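Local coordinates for protein adenosine deaminase (Burkholderia ambifaria, PDB 4GXW) that binds a zinc ion in its TIM barrel and, as a member of the adenosine and AMP deaminase family, probably deaminates adenine or a related purine, at residues 7-12 with 318-323; 51-56 with 87-92; 157-162 with 187-192; 212-217 with 238-243; 296-301 with 312-317. One frame throughout, in Å; residues are numbered along the deposited sequence.

Contact 1 (7-12 with 318-323)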
# COMPACT_ATOMS: atom_id res chain seq x y z
N GLY A 7 1.04 10.83 -10.56
CA GLY A 7 2.13 9.87 -10.59
C GLY A 7 2.97 9.92 -11.86
O GLY A 7 3.76 9.01 -12.11
N ASN A 8 2.80 10.98 -12.64
CA ASN A 8 3.48 11.10 -13.93
C ASN A 8 3.30 9.88 -14.82
O ASN A 8 4.20 9.52 -15.59
CB ASN A 8 4.97 11.41 -13.74
CG ASN A 8 5.20 12.71 -12.99
OD1 ASN A 8 4.37 13.61 -13.01
ND2 ASN A 8 6.35 12.81 -12.33
N VAL A 9 2.14 9.23 -14.72
CA VAL A 9 1.81 8.10 -15.57
C VAL A 9 1.46 8.62 -16.97
O VAL A 9 1.23 9.82 -17.15
CB VAL A 9 0.64 7.28 -14.98
CG1 VAL A 9 0.95 6.87 -13.54
CG2 VAL A 9 -0.67 8.07 -15.04
N PRO A 10 1.44 7.73 -17.98
CA PRO A 10 1.06 8.19 -19.32
C PRO A 10 -0.30 8.89 -19.35
O PRO A 10 -1.21 8.51 -18.61
CB PRO A 10 1.00 6.89 -20.12
CG PRO A 10 2.03 6.02 -19.47
CD PRO A 10 1.96 6.35 -18.00
N ALA A 11 -0.44 9.91 -20.20
CA ALA A 11 -1.67 10.67 -20.27
C ALA A 11 -2.82 9.75 -20.66
O ALA A 11 -2.63 8.81 -21.43
CB ALA A 11 -1.53 11.81 -21.27
N ALA A 12 -3.99 10.01 -20.10
CA ALA A 12 -5.17 9.19 -20.39
C ALA A 12 -5.50 9.21 -21.88
O ALA A 12 -5.43 10.26 -22.51
CB ALA A 12 -6.35 9.67 -19.58
N PHE A 318 -10.52 5.49 -12.31
CA PHE A 318 -11.58 6.08 -13.12
C PHE A 318 -11.04 6.68 -14.43
O PHE A 318 -11.62 6.48 -15.49
CB PHE A 318 -12.30 7.14 -12.28
CG PHE A 318 -13.43 7.84 -12.99
CD1 PHE A 318 -14.72 7.33 -12.93
CD2 PHE A 318 -13.21 9.02 -13.69
CE1 PHE A 318 -15.77 7.99 -13.58
CE2 PHE A 318 -14.25 9.67 -14.33
CZ PHE A 318 -15.53 9.15 -14.27
N SER A 319 -9.94 7.43 -14.35
CA SER A 319 -9.48 8.18 -15.52
C SER A 319 -8.77 7.32 -16.55
O SER A 319 -8.82 7.61 -17.74
CB SER A 319 -8.56 9.33 -15.09
OG SER A 319 -7.40 8.82 -14.45
N HIS A 320 -8.06 6.29 -16.09
CA HIS A 320 -7.21 5.50 -16.98
C HIS A 320 -7.64 4.04 -17.15
O HIS A 320 -7.42 3.46 -18.22
CB HIS A 320 -5.75 5.51 -16.51
CG HIS A 320 -5.05 6.81 -16.73
ND1 HIS A 320 -5.38 7.98 -16.06
CD2 HIS A 320 -4.01 7.13 -17.53
CE1 HIS A 320 -4.58 8.95 -16.45
NE2 HIS A 320 -3.74 8.47 -17.35
N PHE A 321 -8.25 3.46 -16.13
CA PHE A 321 -8.48 2.03 -16.13
C PHE A 321 -9.93 1.59 -16.41
O PHE A 321 -10.25 0.40 -16.30
CB PHE A 321 -7.88 1.39 -14.88
CG PHE A 321 -6.38 1.47 -14.86
CD1 PHE A 321 -5.63 0.62 -15.65
CD2 PHE A 321 -5.72 2.43 -14.10
CE1 PHE A 321 -4.25 0.69 -15.67
CE2 PHE A 321 -4.34 2.51 -14.11
CZ PHE A 321 -3.60 1.64 -14.89
N GLY A 322 -10.76 2.55 -16.79
CA GLY A 322 -12.10 2.25 -17.25
C GLY A 322 -13.11 1.86 -16.19
O GLY A 322 -14.18 1.35 -16.51
N PHE A 323 -12.79 2.11 -14.92
CA PHE A 323 -13.72 1.74 -13.86
C PHE A 323 -14.73 2.84 -13.62
O PHE A 323 -14.38 4.02 -13.58
CB PHE A 323 -12.96 1.37 -12.60
CG PHE A 323 -12.13 0.13 -12.75
CD1 PHE A 323 -12.73 -1.08 -13.09
CD2 PHE A 323 -10.75 0.18 -12.62
CE1 PHE A 323 -11.96 -2.23 -13.25
CE2 PHE A 323 -9.98 -0.97 -12.77
CZ PHE A 323 -10.59 -2.17 -13.10
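The imidazole of His320 reaches the N-terminal arm 7-12 and makes its one hydrogen bond across this contact: NE2 donates to Pro10 O at 2.8 Å. The oxygen lies close to the ring plane, and the bond is noticeably bent, with an N-H...O angle of 134°. On its other nitrogen the ring is tied to its own segment, where ND1 and Ser319 OG are 2.7 Å apart and hydrogen-bonded. Ser319 OG also bonds to Glu315 O one turn back, so the ring is gripped at both nitrogens and its rotation about CB-CG is fixed. Two methyl groups add CH-pi contacts to the ring. Ala12 CB lies over one face, 3.8 Å from the centroid of the His320 ring, and a methyl group is small enough to let the backbone come close. Helix 310-319, which comes after barrel strand 295-298 and the zinc ligand Asp301 just beyond it, ends at Ser319, so His320 sits just past its C-terminal end. From the other side of the ring plane, Val9 CG2 approaches off-centre, 4.3 Å from the His320 centroid. Its branched side chain also packs on Leu316, Leu272 and Trp280, joining the arm to three helices. Pro10, Ala11 and Ala12 have polyproline II-like backbone angles, an extended path that suits proline and lets Pro10 turn its carbonyl to the histidine.

Contact 2 (51-56 with 87-92)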
# COMPACT_ATOMS: atom_id res chain seq x y z
N ALA A 51 18.61 13.70 6.44
CA ALA A 51 19.92 13.62 5.79
C ALA A 51 20.91 14.62 6.39
O ALA A 51 22.07 14.29 6.66
CB ALA A 51 19.79 13.84 4.30
N GLN A 52 20.45 15.85 6.59
CA GLN A 52 21.30 16.91 7.10
C GLN A 52 21.74 16.62 8.53
O GLN A 52 22.88 16.88 8.90
CB GLN A 52 20.59 18.26 7.01
CG GLN A 52 20.35 18.72 5.58
CD GLN A 52 19.45 19.93 5.49
OE1 GLN A 52 18.68 20.22 6.40
NE2 GLN A 52 19.53 20.65 4.37
N ARG A 53 20.83 16.07 9.33
CA ARG A 53 21.16 15.75 10.72
C ARG A 53 22.10 14.54 10.84
O ARG A 53 23.02 14.55 11.66
CB ARG A 53 19.89 15.51 11.54
CG ARG A 53 20.12 15.56 13.05
CD ARG A 53 18.98 14.90 13.81
NE ARG A 53 19.06 13.45 13.77
CZ ARG A 53 18.01 12.64 13.69
NH1 ARG A 53 18.18 11.32 13.65
NH2 ARG A 53 16.78 13.14 13.65
N SER A 54 21.87 13.52 10.02
CA SER A 54 22.68 12.30 10.10
C SER A 54 24.04 12.44 9.43
O SER A 54 24.93 11.62 9.65
CB SER A 54 21.94 11.11 9.47
OG SER A 54 21.71 11.33 8.08
N GLY A 55 24.19 13.47 8.61
CA GLY A 55 25.39 13.62 7.81
C GLY A 55 25.48 12.48 6.81
O GLY A 55 26.56 11.95 6.54
N ALA A 56 24.33 12.10 6.27
CA ALA A 56 24.26 11.05 5.27
C ALA A 56 25.04 11.48 4.03
O ALA A 56 25.00 12.65 3.65
CB ALA A 56 22.81 10.76 4.91
N LEU A 87 19.73 7.35 7.05
CA LEU A 87 18.88 8.46 7.48
C LEU A 87 18.15 8.25 8.80
O LEU A 87 18.03 9.17 9.60
CB LEU A 87 17.84 8.80 6.42
CG LEU A 87 18.19 9.88 5.41
CD1 LEU A 87 19.22 9.34 4.45
CD2 LEU A 87 16.94 10.35 4.67
N LEU A 88 17.62 7.04 8.99
CA LEU A 88 16.83 6.75 10.18
C LEU A 88 17.78 6.26 11.26
O LEU A 88 18.23 5.11 11.25
CB LEU A 88 15.77 5.69 9.85
CG LEU A 88 14.78 6.11 8.75
CD1 LEU A 88 13.93 4.93 8.28
CD2 LEU A 88 13.89 7.28 9.20
N THR A 89 18.12 7.16 12.19
CA THR A 89 19.17 6.85 13.16
C THR A 89 18.70 6.85 14.62
O THR A 89 19.47 6.49 15.51
CB THR A 89 20.37 7.82 13.03
OG1 THR A 89 19.96 9.15 13.36
CG2 THR A 89 20.93 7.79 11.60
N ARG A 90 17.45 7.25 14.86
CA ARG A 90 16.88 7.26 16.20
C ARG A 90 15.45 6.77 16.12
O ARG A 90 14.78 7.03 15.12
CB ARG A 90 16.84 8.68 16.77
CG ARG A 90 18.14 9.45 16.77
CD ARG A 90 17.95 10.81 17.42
NE ARG A 90 19.13 11.67 17.29
CZ ARG A 90 19.37 12.72 18.07
NH1 ARG A 90 18.51 13.05 19.02
NH2 ARG A 90 20.47 13.44 17.89
N PRO A 91 14.96 6.10 17.17
CA PRO A 91 13.55 5.71 17.20
C PRO A 91 12.62 6.86 16.88
O PRO A 91 11.63 6.66 16.17
CB PRO A 91 13.34 5.28 18.66
CG PRO A 91 14.67 4.76 19.08
CD PRO A 91 15.70 5.61 18.35
N ASP A 92 12.94 8.06 17.35
CA ASP A 92 12.05 9.20 17.12
C ASP A 92 11.84 9.52 15.64
O ASP A 92 10.81 10.10 15.26
CB ASP A 92 12.52 10.44 17.88
CG ASP A 92 11.46 11.51 17.90
OD1 ASP A 92 10.49 11.37 18.68
OD2 ASP A 92 11.57 12.48 17.12
O HOH W 1 21.01 11.17 12.60
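Leu87, in the last turn of its helix, lays its isobutyl group against the end of helix 44-54. Its CG is 4.0 Å from Ala51 N and its CD1 3.9 Å from Ala56 CB, the small alanines allowing a close approach; Phe47, Leu50 and Ile58 add to this apolar patch. Beside it, Ser54 OG has its strongest partner in Leu50 O and a second in Tyr86 O, its single proton being shared or alternating between them. Thr89 has two uses: CG2 touches Ser54 CB at 4.1 Å, while OG1 accepts from Arg53 NH1 at 2.8 Å, lying in the guanidinium plane. Next comes Arg90, whose extended chain places NE over one face of the Arg53 guanidinium, 3.8 Å from Arg53 NH1. The two like charges are probably tolerated because Asp93 forms a salt bridge with Arg53 NH1; Asp93 also accepts from the backbone N of Thr89 and Arg90. All this joins two helix-to-loop junctions, at the ends of helices 44-54 and 77-87, within the helical excursion between barrel strands 31-33 and 110-117.

Contact 3 (157-162 with 187-192)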
# COMPACT_ATOMS: atom_id res chain seq x y z
N SER A 157 6.98 -6.30 8.21
CA SER A 157 7.05 -7.03 6.95
C SER A 157 8.41 -7.66 6.72
O SER A 157 9.45 -7.03 6.94
CB SER A 157 6.68 -6.12 5.79
OG SER A 157 5.33 -5.68 5.92
N ILE A 158 8.37 -8.90 6.26
CA ILE A 158 9.57 -9.65 5.95
C ILE A 158 10.31 -9.03 4.77
O ILE A 158 9.68 -8.65 3.77
CB ILE A 158 9.20 -11.10 5.61
CG1 ILE A 158 8.56 -11.78 6.83
CG2 ILE A 158 10.39 -11.86 5.05
CD1 ILE A 158 7.75 -13.01 6.47
N ASP A 159 11.62 -8.86 4.91
CA ASP A 159 12.50 -8.45 3.81
C ASP A 159 12.90 -9.74 3.12
O ASP A 159 13.77 -10.47 3.60
CB ASP A 159 13.71 -7.72 4.41
CG ASP A 159 14.72 -7.29 3.37
OD1 ASP A 159 14.64 -7.71 2.19
OD2 ASP A 159 15.63 -6.53 3.77
N ARG A 160 12.26 -10.06 2.00
CA ARG A 160 12.45 -11.37 1.39
C ARG A 160 13.83 -11.56 0.75
O ARG A 160 14.17 -12.66 0.34
CB ARG A 160 11.34 -11.67 0.38
CG ARG A 160 11.49 -10.95 -0.96
CD ARG A 160 10.16 -10.90 -1.72
NE ARG A 160 9.61 -12.24 -1.94
CZ ARG A 160 8.31 -12.52 -2.06
NH1 ARG A 160 7.39 -11.56 -2.02
NH2 ARG A 160 7.94 -13.79 -2.22
N GLU A 161 14.62 -10.49 0.68
CA GLU A 161 15.98 -10.60 0.17
C GLU A 161 16.95 -11.13 1.21
O GLU A 161 18.08 -11.50 0.88
CB GLU A 161 16.45 -9.26 -0.39
CG GLU A 161 15.61 -8.79 -1.58
CD GLU A 161 16.03 -7.43 -2.11
OE1 GLU A 161 17.22 -7.07 -1.97
OE2 GLU A 161 15.16 -6.72 -2.65
N GLN A 162 16.50 -11.19 2.46
CA GLN A 162 17.31 -11.77 3.53
C GLN A 162 16.85 -13.19 3.84
O GLN A 162 15.81 -13.65 3.35
CB GLN A 162 17.28 -10.88 4.78
CG GLN A 162 17.38 -9.35 4.53
CD GLN A 162 18.42 -8.93 3.49
OE1 GLN A 162 19.49 -9.53 3.37
NE2 GLN A 162 18.11 -7.86 2.75
N ILE A 187 5.15 -9.54 3.45
CA ILE A 187 6.45 -9.85 2.86
C ILE A 187 6.63 -9.00 1.61
O ILE A 187 5.71 -8.89 0.79
CB ILE A 187 6.63 -11.36 2.55
CG1 ILE A 187 8.06 -11.65 2.08
CG2 ILE A 187 5.63 -11.86 1.51
CD1 ILE A 187 8.40 -13.13 2.09
N ASP A 188 7.78 -8.36 1.48
CA ASP A 188 8.04 -7.49 0.34
C ASP A 188 9.53 -7.46 -0.02
O ASP A 188 10.28 -8.36 0.38
CB ASP A 188 7.45 -6.09 0.57
CG ASP A 188 7.91 -5.45 1.87
OD1 ASP A 188 9.12 -5.48 2.17
OD2 ASP A 188 7.06 -4.90 2.61
N TYR A 189 9.94 -6.42 -0.75
CA TYR A 189 11.22 -6.33 -1.46
C TYR A 189 11.23 -7.21 -2.72
O TYR A 189 10.15 -7.66 -3.15
CB TYR A 189 12.43 -6.50 -0.54
CG TYR A 189 12.80 -5.23 0.22
CD1 TYR A 189 13.43 -4.17 -0.43
CD2 TYR A 189 12.53 -5.08 1.58
CE1 TYR A 189 13.78 -3.02 0.24
CE2 TYR A 189 12.89 -3.91 2.26
CZ TYR A 189 13.51 -2.88 1.57
OH TYR A 189 13.89 -1.72 2.21
N ARG A 190 12.38 -7.44 -3.35
CA ARG A 190 12.37 -8.01 -4.70
C ARG A 190 11.90 -9.46 -4.71
O ARG A 190 12.49 -10.31 -4.05
CB ARG A 190 13.74 -7.88 -5.36
CG ARG A 190 13.76 -8.20 -6.86
CD ARG A 190 15.14 -7.95 -7.47
NE ARG A 190 15.21 -8.33 -8.88
CZ ARG A 190 15.77 -9.44 -9.34
NH1 ARG A 190 15.78 -9.70 -10.65
NH2 ARG A 190 16.33 -10.30 -8.50
N GLU A 191 10.83 -9.74 -5.46
CA GLU A 191 10.21 -11.07 -5.46
C GLU A 191 11.02 -12.10 -6.25
O GLU A 191 11.01 -13.30 -5.92
CB GLU A 191 8.76 -10.96 -5.98
CG GLU A 191 7.91 -12.20 -5.77
CD GLU A 191 6.46 -12.01 -6.20
OE1 GLU A 191 6.05 -10.86 -6.51
OE2 GLU A 191 5.73 -13.03 -6.26
N ASN A 192 11.72 -11.64 -7.28
CA ASN A 192 12.45 -12.54 -8.17
C ASN A 192 13.39 -13.47 -7.40
O ASN A 192 14.19 -13.00 -6.59
CB ASN A 192 13.29 -11.74 -9.18
CG ASN A 192 12.49 -10.68 -9.90
OD1 ASN A 192 11.96 -9.76 -9.28
ND2 ASN A 192 12.44 -10.78 -11.23
O HOH W 2 4.64 -6.14 3.08
O HOH W 3 7.79 -8.85 -2.61
O HOH W 4 5.41 -13.97 -3.57
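Arg160, just past the end of strand 151-159, packs on Ile187 of the neighbouring parallel strand 184-188, where two nearly straight backbone bonds, Asp188 N to Ile158 O and Arg160 N to Asp188 O, close the ladder. The arginine chain then threads between the strand end and the following loop. Its CB rests 3.7 Å from Ile187 CD1. CG, in the cramped site between backbone N and carbonyl carbon (chi1 77°), comes within 3.2 Å of Asp188 O, and CD lies 3.3 Å from Arg190 O. The chain bends at chi3, and the guanidinium slides into a sandwich: Glu191 CG sits over the centre of one face, 3.7 Å above the plane, and Ile187 over the opposite one. At the tip, NH1 donates to His216 O and, at 2.8 Å, to a water that donates to Tyr189 O. NH2 reaches Glu191 OE2 through another water. Glu161 OE2 accepts from Arg190 N at 3.0 Å with its anti lone pair, and Asp159 OD1 accepts from Glu161 N in an Asx turn, its other oxygen paired with Arg81. A long chain ending in a flat, multi-donor guanidinium suits this place in the beta-alpha-beta unit. It satisfies buried carbonyls while its charge is probably balanced through water by Glu191, itself held by Asn226 and Gly218 N, and its bond to His216 O probably steadies that zinc ligand.

Contact 4 (212-217 with 238-243). With ZN (zinc ion), chain C.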
# COMPACT_ATOMS: atom_id res chain seq x y z
N ARG A 212 -2.71 -11.91 11.78
CA ARG A 212 -3.12 -12.01 10.38
C ARG A 212 -1.88 -11.93 9.50
O ARG A 212 -0.80 -11.53 9.96
CB ARG A 212 -4.10 -10.90 10.03
CG ARG A 212 -5.48 -11.09 10.65
CD ARG A 212 -6.30 -9.89 10.33
NE ARG A 212 -7.74 -9.99 10.53
CZ ARG A 212 -8.40 -9.32 11.47
NH1 ARG A 212 -7.75 -8.53 12.31
NH2 ARG A 212 -9.72 -9.45 11.57
N THR A 213 -2.02 -12.34 8.24
CA THR A 213 -0.91 -12.29 7.32
C THR A 213 -1.34 -11.84 5.93
O THR A 213 -2.47 -12.07 5.50
CB THR A 213 -0.15 -13.65 7.20
OG1 THR A 213 -0.91 -14.59 6.44
CG2 THR A 213 0.21 -14.26 8.56
N THR A 214 -0.41 -11.20 5.25
CA THR A 214 -0.58 -10.80 3.86
C THR A 214 0.75 -11.06 3.15
O THR A 214 1.75 -11.38 3.80
CB THR A 214 -1.04 -9.33 3.72
OG1 THR A 214 -1.34 -9.04 2.34
CG2 THR A 214 0.01 -8.36 4.25
N ALA A 215 0.77 -10.94 1.83
CA ALA A 215 2.01 -11.17 1.07
C ALA A 215 1.99 -10.50 -0.28
O ALA A 215 0.98 -10.58 -0.99
CB ALA A 215 2.25 -12.68 0.88
N HIS A 216 3.10 -9.85 -0.65
CA HIS A 216 3.33 -9.43 -2.03
C HIS A 216 3.53 -10.71 -2.87
O HIS A 216 4.37 -11.56 -2.54
CB HIS A 216 4.59 -8.55 -2.15
CG HIS A 216 4.42 -7.13 -1.69
ND1 HIS A 216 3.93 -6.79 -0.45
CD2 HIS A 216 4.69 -5.96 -2.32
CE1 HIS A 216 3.91 -5.47 -0.33
NE2 HIS A 216 4.37 -4.94 -1.45
N ALA A 217 2.77 -10.84 -3.95
CA ALA A 217 2.88 -12.01 -4.82
C ALA A 217 2.42 -11.66 -6.23
O ALA A 217 1.43 -10.93 -6.40
CB ALA A 217 2.06 -13.17 -4.27
N ARG A 238 -5.11 -11.77 2.95
CA ARG A 238 -5.30 -11.01 1.71
C ARG A 238 -4.00 -11.05 0.92
O ARG A 238 -2.99 -11.54 1.42
CB ARG A 238 -5.79 -9.58 1.97
CG ARG A 238 -4.85 -8.74 2.81
CD ARG A 238 -5.39 -7.31 3.04
NE ARG A 238 -4.37 -6.49 3.69
CZ ARG A 238 -4.51 -5.83 4.84
NH1 ARG A 238 -5.65 -5.82 5.51
NH2 ARG A 238 -3.49 -5.15 5.33
N VAL A 239 -4.05 -10.56 -0.31
CA VAL A 239 -2.91 -10.59 -1.22
C VAL A 239 -2.53 -9.19 -1.66
O VAL A 239 -3.40 -8.37 -1.96
CB VAL A 239 -3.25 -11.44 -2.47
CG1 VAL A 239 -2.12 -11.39 -3.48
CG2 VAL A 239 -3.53 -12.88 -2.09
N ASP A 240 -1.23 -8.91 -1.69
CA ASP A 240 -0.72 -7.66 -2.24
C ASP A 240 -0.24 -7.84 -3.68
O ASP A 240 0.61 -8.69 -3.98
CB ASP A 240 0.37 -7.07 -1.34
CG ASP A 240 -0.13 -6.84 0.07
OD1 ASP A 240 -1.13 -6.10 0.24
OD2 ASP A 240 0.45 -7.45 1.01
N HIS A 241 -0.83 -7.03 -4.56
CA HIS A 241 -0.64 -7.05 -6.02
C HIS A 241 -1.43 -8.20 -6.64
O HIS A 241 -2.62 -8.06 -6.96
CB HIS A 241 0.83 -7.06 -6.44
CG HIS A 241 1.61 -5.85 -6.01
ND1 HIS A 241 1.26 -4.56 -6.34
CD2 HIS A 241 2.75 -5.76 -5.28
CE1 HIS A 241 2.15 -3.72 -5.83
NE2 HIS A 241 3.07 -4.42 -5.19
N GLY A 242 -0.79 -9.35 -6.81
CA GLY A 242 -1.45 -10.53 -7.35
C GLY A 242 -1.69 -10.54 -8.84
O GLY A 242 -2.39 -11.41 -9.32
N TYR A 243 -1.06 -9.62 -9.58
CA TYR A 243 -1.45 -9.33 -10.97
C TYR A 243 -1.44 -10.52 -11.90
O TYR A 243 -2.35 -10.68 -12.73
CB TYR A 243 -0.59 -8.20 -11.57
CG TYR A 243 -0.57 -6.98 -10.70
CD1 TYR A 243 -1.75 -6.35 -10.33
CD2 TYR A 243 0.62 -6.46 -10.21
CE1 TYR A 243 -1.75 -5.25 -9.50
CE2 TYR A 243 0.64 -5.35 -9.39
CZ TYR A 243 -0.55 -4.75 -9.02
OH TYR A 243 -0.57 -3.67 -8.18
ZN ZN C . 4.27 -2.72 -1.84
O HOH W 5 2.95 -7.97 1.95
O HOH W 6 4.87 -2.96 -3.71
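His241 takes a positive phi (77°) although it carries a side chain, the striking feature of a corner turned beside His216 and Ala217. Gly242, next in line, takes positive phi easily, and its N donates to Ala217 O at 2.8 Å. At the corner the pairing is parallel, Asp240 giving its N to Ala215 O from above the carbonyl plane and accepting from Ala217 N with its O. These two segments belong to the beta-alpha-beta unit of strand 212-217, helix 224-232 and strand 238-239 in the TIM barrel, and at their C-terminal ends His216 NE2 binds the zinc ion at 2.3 Å and His241 meets the metal-bound water. The His216 ring carries Asp240 CB over one face, 4.0 Å from the ring centroid, and its ND1 donates to a water 2.8 Å away that itself donates to Asp240 OD2. That same oxygen accepts from Thr214 OG1 at 2.7 Å, met from above the carboxylate plane, while Asp240 OD1 bonds to Thr263. Asp240 is thus a second-shell residue that, through the water, probably holds the rotation of the ring. His241, whose CD2 lies 3.5 Å from His216 CD2, sets NE2 2.7 Å from the zinc-bound water. Its ND1 is hydrogen-bonded to Tyr243 OH.

Contact 5 (296-301 with 312-317). With ZN (zinc ion), chain C.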
# COMPACT_ATOMS: atom_id res chain seq x y z
N ILE A 296 -10.72 -6.19 -5.80
CA ILE A 296 -9.52 -5.37 -5.72
C ILE A 296 -9.77 -4.09 -4.93
O ILE A 296 -10.92 -3.67 -4.74
CB ILE A 296 -8.91 -5.05 -7.11
CG1 ILE A 296 -9.77 -4.02 -7.87
CG2 ILE A 296 -8.71 -6.33 -7.92
CD1 ILE A 296 -9.17 -3.60 -9.22
N HIS A 297 -8.68 -3.47 -4.51
CA HIS A 297 -8.73 -2.25 -3.72
C HIS A 297 -7.49 -1.44 -4.03
O HIS A 297 -6.38 -1.94 -3.85
CB HIS A 297 -8.79 -2.58 -2.23
CG HIS A 297 -8.75 -1.37 -1.35
ND1 HIS A 297 -7.60 -0.98 -0.69
CD2 HIS A 297 -9.70 -0.46 -1.05
CE1 HIS A 297 -7.86 0.13 -0.01
NE2 HIS A 297 -9.12 0.47 -0.21
N PRO A 298 -7.65 -0.20 -4.52
CA PRO A 298 -6.50 0.59 -4.97
C PRO A 298 -5.79 1.32 -3.83
O PRO A 298 -6.44 1.73 -2.85
CB PRO A 298 -7.14 1.60 -5.92
CG PRO A 298 -8.49 1.83 -5.32
CD PRO A 298 -8.93 0.49 -4.79
N ASN A 299 -4.47 1.48 -3.97
CA ASN A 299 -3.62 2.02 -2.92
C ASN A 299 -2.44 2.76 -3.54
O ASN A 299 -2.19 2.63 -4.73
CB ASN A 299 -3.10 0.88 -2.05
CG ASN A 299 -4.17 0.24 -1.22
OD1 ASN A 299 -4.44 0.70 -0.12
ND2 ASN A 299 -4.79 -0.82 -1.73
N THR A 300 -1.70 3.50 -2.71
CA THR A 300 -0.57 4.32 -3.17
C THR A 300 0.78 3.61 -3.19
O THR A 300 1.65 3.97 -3.99
CB THR A 300 -0.43 5.65 -2.38
OG1 THR A 300 -0.19 5.38 -1.00
CG2 THR A 300 -1.69 6.53 -2.53
N ASP A 301 0.98 2.63 -2.29
CA ASP A 301 2.24 1.85 -2.16
C ASP A 301 3.40 2.69 -1.60
O ASP A 301 3.83 2.47 -0.47
CB ASP A 301 2.62 1.18 -3.50
CG ASP A 301 3.47 -0.11 -3.35
OD1 ASP A 301 3.76 -0.65 -2.25
OD2 ASP A 301 3.85 -0.64 -4.42
N GLU A 312 -5.57 10.66 -5.67
CA GLU A 312 -5.06 10.44 -7.02
C GLU A 312 -5.07 8.96 -7.41
O GLU A 312 -5.31 8.63 -8.58
CB GLU A 312 -3.64 11.01 -7.14
CG GLU A 312 -3.58 12.54 -7.16
CD GLU A 312 -2.16 13.07 -7.09
OE1 GLU A 312 -1.34 12.49 -6.35
OE2 GLU A 312 -1.86 14.07 -7.79
N ALA A 313 -4.79 8.08 -6.46
CA ALA A 313 -4.84 6.65 -6.76
C ALA A 313 -6.24 6.22 -7.17
O ALA A 313 -6.42 5.49 -8.14
CB ALA A 313 -4.32 5.83 -5.57
N TRP A 314 -7.24 6.72 -6.44
CA TRP A 314 -8.64 6.49 -6.79
C TRP A 314 -9.00 7.11 -8.15
O TRP A 314 -9.65 6.48 -8.98
CB TRP A 314 -9.55 6.97 -5.64
CG TRP A 314 -9.51 5.99 -4.52
CD1 TRP A 314 -8.56 5.88 -3.55
CD2 TRP A 314 -10.43 4.91 -4.30
NE1 TRP A 314 -8.84 4.81 -2.73
CE2 TRP A 314 -9.98 4.20 -3.17
CE3 TRP A 314 -11.60 4.48 -4.94
CZ2 TRP A 314 -10.66 3.08 -2.67
CZ3 TRP A 314 -12.26 3.38 -4.45
CH2 TRP A 314 -11.79 2.69 -3.32
N GLU A 315 -8.54 8.34 -8.38
CA GLU A 315 -8.77 9.01 -9.66
C GLU A 315 -8.28 8.17 -10.85
O GLU A 315 -9.00 8.01 -11.83
CB GLU A 315 -8.07 10.37 -9.67
CG GLU A 315 -8.08 11.05 -11.03
CD GLU A 315 -7.37 12.39 -11.03
OE1 GLU A 315 -7.32 13.04 -9.96
OE2 GLU A 315 -6.85 12.79 -12.10
N LEU A 316 -7.07 7.61 -10.73
CA LEU A 316 -6.50 6.82 -11.83
C LEU A 316 -7.36 5.63 -12.23
O LEU A 316 -7.44 5.28 -13.40
CB LEU A 316 -5.09 6.34 -11.47
CG LEU A 316 -4.00 7.41 -11.45
CD1 LEU A 316 -2.68 6.82 -10.98
CD2 LEU A 316 -3.84 8.06 -12.82
N MET A 317 -8.00 4.99 -11.25
CA MET A 317 -8.89 3.87 -11.55
C MET A 317 -10.01 4.28 -12.52
O MET A 317 -10.38 3.53 -13.42
CB MET A 317 -9.48 3.29 -10.27
CG MET A 317 -8.45 2.87 -9.25
SD MET A 317 -7.36 1.54 -9.79
CE MET A 317 -8.41 0.12 -9.56
ZN ZN C . 4.27 -2.72 -1.84
O HOH W 7 -7.04 3.52 -0.80
O HOH W 6 4.87 -2.96 -3.71
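Pro298 wedges into Trp314 and Met317, the tight part of this contact. Its CG stands over the indole, 3.6 Å from the centroid of the Trp314 six-membered ring and 15° off the ring normal, a CH-pi contact suited to a rigid proline against a broad face. Its CB meets Met317 CG at 3.8 Å, and the flexible thioether curls, bent at chi2 and chi3, to bring CE within 3.8 Å of Ile296 CD1. At the indole edge His297 NE2 lies 3.9 Å from Trp314 CZ2. The looser side is wet though buried: a water donates to Pro298 O and accepts from Trp314 NE1 at 2.9 Å, and Ala313 CB merely touches Asn299 O at 3.9 Å and Thr300 CG2. The strand leads on to Asp301, whose OD1 binds the zinc ion. The N-to-C directions of strand 296-298 and helix 312-317 differ by 127° and their axes approach to 9.2 Å, with Phe331 of helix 325-338 packed against Ile296, Pro298, Trp314 and Met317, and strand 31-33 touching His297 and Trp314.

Overall arrangement
Contacts 4 and 5 meet at the zinc ion: each supplies one ligand, His216 and Asp301, which His35 and His37 complete, and they share the metal-bound water; their centres lie about 16 Å apart. Contact 3 adjoins contact 4 through neighbouring strands 184-188 and 212-217, with Ile187 O 3.1 Å from His216 N, and its Asp188 side chain is about 5 Å from the zinc. Contact 1 touches contact 5 because both use helix 310-319, and the chain loop it closes contains the other four. Contact 2 stands apart, its centre about 24 Å from that of contact 3, outside the zinc site.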